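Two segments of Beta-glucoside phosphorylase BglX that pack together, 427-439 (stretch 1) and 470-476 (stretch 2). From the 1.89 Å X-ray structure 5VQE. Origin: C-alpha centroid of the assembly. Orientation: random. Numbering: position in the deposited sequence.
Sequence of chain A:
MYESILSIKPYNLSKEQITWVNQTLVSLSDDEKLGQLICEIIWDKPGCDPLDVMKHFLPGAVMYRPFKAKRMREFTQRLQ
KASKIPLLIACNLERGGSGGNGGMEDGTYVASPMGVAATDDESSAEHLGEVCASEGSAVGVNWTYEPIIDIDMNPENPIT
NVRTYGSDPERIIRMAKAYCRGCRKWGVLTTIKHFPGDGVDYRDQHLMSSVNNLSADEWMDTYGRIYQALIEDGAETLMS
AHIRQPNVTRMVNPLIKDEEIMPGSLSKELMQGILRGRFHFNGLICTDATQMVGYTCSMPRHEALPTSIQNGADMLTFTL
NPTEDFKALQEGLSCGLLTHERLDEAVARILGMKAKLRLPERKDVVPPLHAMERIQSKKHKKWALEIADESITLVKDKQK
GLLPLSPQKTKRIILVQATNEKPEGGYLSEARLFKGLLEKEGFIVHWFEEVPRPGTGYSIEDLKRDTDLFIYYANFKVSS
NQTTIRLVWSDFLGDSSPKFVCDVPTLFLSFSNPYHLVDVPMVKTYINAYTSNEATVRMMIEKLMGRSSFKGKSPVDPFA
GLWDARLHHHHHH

Stretch 1, residues 427-439: YLSEARLFKGLLE
Stretch 2, residues 470-476: FIYYANF

This is a helix laid nearly antiparallel across a strand, held by apolar side-chain packing around one tyrosine ring, with no hydrogen bond crossing between the stretches. The helix runs from Ser-429 through Glu-439 and continues beyond, with Leu-428 (phi/psi -59/139) at the N-cap position; its repeat starts with Arg-432 N to Leu-428 O at 2.9 Å. The strand, which begins earlier in the chain, covers Phe-470 to Asn-475 here in extended conformation. The two axes approach to 10.0 Å with their directions 157° apart, and the register is set by Ala-431 CA and Tyr-473 CA, 6.9 Å apart.

Strand alternation decides who takes part: Ile-471, Tyr-473 and Asn-475 point toward the helix, while Tyr-472 and Ala-474 point away. Because the directions oppose, Leu-438 and Phe-434 meet Ile-471, and Leu-428 reaches Asn-475.

Tyr-473 (chi1 t, chi2 -69°) lies at the center. Ala-431 lies over one face of the ring, its CB 4.1 Å from the Tyr-473 ring centroid and 8° off the normal, a CH-pi contact. Leu-428 (m, t) adds CD1 at 4.2 Å from Tyr-473 CE1, and the same CD1 lies 3.7 Å from Asn-475 ND2. Glu-430 CB approaches Tyr-473 OH to 3.2 Å, although the end of the glutamate leads away; that hydroxyl is hydrogen-bonded elsewhere in the structure.

One turn along, Phe-434 (chi1 t, chi2 75°) sets its ring obliquely to that of Tyr-473, centroids 5.9 Å apart and planes at 59°. Its edge receives Ile-471, with Phe-434 CE2 to Ile-471 CG2 at 4.0 Å. Leu-438 (m, t) closes the row, its CD1 4.0 Å from CD1 of Ile-471 (m, t).

Away from the strand, Lys-435 NZ forms a salt bridge with Glu-439 OE2 at 2.9 Å, one turn along the helix.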

# COMPACT_ATOMS: atom_id res chain seq x y z
N TYR A 427 24.67 3.54 4.05
CA TYR A 427 24.44 2.35 3.24
C TYR A 427 23.27 1.55 3.77
O TYR A 427 23.17 1.29 4.98
CB TYR A 427 25.70 1.48 3.18
CG TYR A 427 26.85 2.16 2.48
CD1 TYR A 427 26.78 2.48 1.13
CD2 TYR A 427 28.02 2.49 3.16
CE1 TYR A 427 27.82 3.11 0.49
CE2 TYR A 427 29.07 3.12 2.52
CZ TYR A 427 28.96 3.43 1.19
OH TYR A 427 30.02 4.05 0.56
N LEU A 428 22.37 1.17 2.87
CA LEU A 428 21.24 0.33 3.23
C LEU A 428 21.72 -0.99 3.81
O LEU A 428 22.67 -1.60 3.31
CB LEU A 428 20.38 0.06 1.99
CG LEU A 428 19.75 1.26 1.30
CD1 LEU A 428 19.34 0.88 -0.11
CD2 LEU A 428 18.56 1.75 2.08
N SER A 429 21.04 -1.45 4.86
CA SER A 429 21.37 -2.76 5.42
C SER A 429 21.34 -3.84 4.35
O SER A 429 22.20 -4.73 4.33
CB SER A 429 20.39 -3.08 6.55
OG SER A 429 20.69 -4.34 7.12
N GLU A 430 20.38 -3.77 3.43
CA GLU A 430 20.26 -4.83 2.44
C GLU A 430 21.39 -4.76 1.41
O GLU A 430 21.78 -5.79 0.86
CB GLU A 430 18.90 -4.75 1.75
CG GLU A 430 17.75 -5.21 2.61
CD GLU A 430 17.38 -4.23 3.69
OE1 GLU A 430 17.70 -3.03 3.56
OE2 GLU A 430 16.79 -4.67 4.70
N ALA A 431 21.91 -3.56 1.14
CA ALA A 431 23.05 -3.44 0.24
C ALA A 431 24.33 -3.90 0.91
O ALA A 431 25.21 -4.46 0.25
CB ALA A 431 23.20 -2.01 -0.27
N ARG A 432 24.47 -3.67 2.23
CA ARG A 432 25.59 -4.23 2.97
C ARG A 432 25.56 -5.76 2.91
O ARG A 432 26.59 -6.40 2.66
CB ARG A 432 25.56 -3.77 4.43
CG ARG A 432 25.92 -2.31 4.65
CD ARG A 432 26.11 -2.04 6.15
NE ARG A 432 26.27 -0.62 6.47
CZ ARG A 432 27.42 0.05 6.37
NH1 ARG A 432 28.53 -0.55 5.96
NH2 ARG A 432 27.45 1.34 6.69
N LEU A 433 24.39 -6.35 3.14
CA LEU A 433 24.26 -7.80 3.01
C LEU A 433 24.69 -8.26 1.63
O LEU A 433 25.50 -9.18 1.49
CB LEU A 433 22.82 -8.22 3.30
CG LEU A 433 22.55 -9.72 3.11
CD1 LEU A 433 23.36 -10.55 4.10
CD2 LEU A 433 21.06 -10.03 3.23
N PHE A 434 24.14 -7.62 0.59
CA PHE A 434 24.49 -7.97 -0.78
C PHE A 434 26.00 -7.88 -0.99
O PHE A 434 26.61 -8.77 -1.58
CB PHE A 434 23.74 -7.05 -1.75
CG PHE A 434 23.98 -7.35 -3.21
CD1 PHE A 434 23.40 -8.45 -3.81
CD2 PHE A 434 24.77 -6.51 -3.98
CE1 PHE A 434 23.60 -8.72 -5.14
CE2 PHE A 434 24.98 -6.78 -5.31
CZ PHE A 434 24.39 -7.89 -5.90
N LYS A 435 26.62 -6.80 -0.50
CA LYS A 435 28.07 -6.67 -0.61
C LYS A 435 28.77 -7.85 0.05
O LYS A 435 29.65 -8.49 -0.55
CB LYS A 435 28.53 -5.35 0.02
CG LYS A 435 30.03 -5.06 -0.12
CD LYS A 435 30.36 -3.65 0.35
CE LYS A 435 31.81 -3.27 0.08
NZ LYS A 435 32.76 -4.02 0.95
N GLY A 436 28.38 -8.18 1.28
CA GLY A 436 29.00 -9.29 1.98
C GLY A 436 28.83 -10.62 1.26
O GLY A 436 29.75 -11.44 1.24
N LEU A 437 27.66 -10.86 0.68
CA LEU A 437 27.42 -12.12 0.00
C LEU A 437 28.24 -12.24 -1.28
O LEU A 437 28.66 -13.34 -1.64
CB LEU A 437 25.93 -12.31 -0.29
CG LEU A 437 25.02 -12.45 0.93
CD1 LEU A 437 23.57 -12.63 0.49
CD2 LEU A 437 25.44 -13.62 1.83
N LEU A 438 28.48 -11.12 -1.98
CA LEU A 438 29.38 -11.16 -3.12
C LEU A 438 30.79 -11.52 -2.68
O LEU A 438 31.48 -12.32 -3.33
CB LEU A 438 29.39 -9.82 -3.85
CG LEU A 438 28.18 -9.46 -4.71
CD1 LEU A 438 28.31 -8.04 -5.23
CD2 LEU A 438 28.03 -10.43 -5.85
N GLU A 439 31.24 -10.93 -1.58
CA GLU A 439 32.57 -11.22 -1.06
C GLU A 439 32.69 -12.69 -0.68
O GLU A 439 33.71 -13.33 -0.96
CB GLU A 439 32.85 -10.30 0.12
CG GLU A 439 33.07 -8.84 -0.32
CD GLU A 439 33.06 -7.84 0.82
OE1 GLU A 439 32.42 -8.11 1.85
OE2 GLU A 439 33.69 -6.78 0.67
N PHE A 470 31.04 -3.02 -12.76
CA PHE A 470 30.20 -2.15 -11.95
C PHE A 470 28.90 -2.88 -11.66
O PHE A 470 28.30 -3.45 -12.58
CB PHE A 470 29.87 -0.84 -12.68
CG PHE A 470 30.95 0.21 -12.63
CD1 PHE A 470 31.11 1.02 -11.51
CD2 PHE A 470 31.76 0.44 -13.72
CE1 PHE A 470 32.08 2.01 -11.48
CE2 PHE A 470 32.74 1.43 -13.70
CZ PHE A 470 32.90 2.21 -12.57
N ILE A 471 28.44 -2.84 -10.41
CA ILE A 471 27.10 -3.30 -10.06
C ILE A 471 26.36 -2.16 -9.37
O ILE A 471 26.89 -1.55 -8.44
CB ILE A 471 27.13 -4.54 -9.14
CG1 ILE A 471 27.88 -5.69 -9.83
CG2 ILE A 471 25.68 -4.96 -8.82
CD1 ILE A 471 27.84 -7.01 -9.07
N TYR A 472 25.13 -1.90 -9.83
CA TYR A 472 24.26 -0.90 -9.22
C TYR A 472 23.17 -1.55 -8.36
O TYR A 472 22.50 -2.49 -8.81
CB TYR A 472 23.61 -0.02 -10.29
CG TYR A 472 24.58 1.00 -10.84
CD1 TYR A 472 25.55 0.63 -11.75
CD2 TYR A 472 24.55 2.31 -10.41
CE1 TYR A 472 26.45 1.54 -12.24
CE2 TYR A 472 25.45 3.24 -10.90
CZ TYR A 472 26.40 2.84 -11.81
OH TYR A 472 27.31 3.76 -12.30
N TYR A 473 23.02 -1.06 -7.13
CA TYR A 473 21.94 -1.46 -6.23
C TYR A 473 21.01 -0.25 -6.10
O TYR A 473 21.33 0.71 -5.39
CB TYR A 473 22.49 -1.89 -4.87
CG TYR A 473 21.49 -2.58 -3.97
CD1 TYR A 473 20.42 -1.87 -3.40
CD2 TYR A 473 21.61 -3.93 -3.67
CE1 TYR A 473 19.51 -2.50 -2.57
CE2 TYR A 473 20.71 -4.56 -2.84
CZ TYR A 473 19.66 -3.85 -2.30
OH TYR A 473 18.77 -4.49 -1.47
N ALA A 474 19.88 -0.29 -6.79
CA ALA A 474 18.95 0.83 -6.85
C ALA A 474 17.72 0.52 -6.00
O ALA A 474 17.04 -0.49 -6.24
CB ALA A 474 18.53 1.11 -8.29
N ASN A 475 17.43 1.39 -5.03
CA ASN A 475 16.26 1.26 -4.16
C ASN A 475 15.59 2.63 -4.04
O ASN A 475 15.84 3.38 -3.09
CB ASN A 475 16.64 0.71 -2.79
CG ASN A 475 15.46 0.60 -1.85
OD1 ASN A 475 14.36 0.25 -2.27
ND2 ASN A 475 15.67 0.89 -0.58
N PHE A 476 14.73 2.96 -5.00
CA PHE A 476 13.93 4.19 -4.95
C PHE A 476 12.51 3.81 -4.59
O PHE A 476 11.73 3.38 -5.45
CB PHE A 476 14.05 4.96 -6.26
CG PHE A 476 15.35 5.69 -6.39
CD1 PHE A 476 15.45 7.03 -6.07
CD2 PHE A 476 16.51 5.01 -6.74
CE1 PHE A 476 16.66 7.70 -6.15
CE2 PHE A 476 17.73 5.67 -6.81
CZ PHE A 476 17.80 7.01 -6.51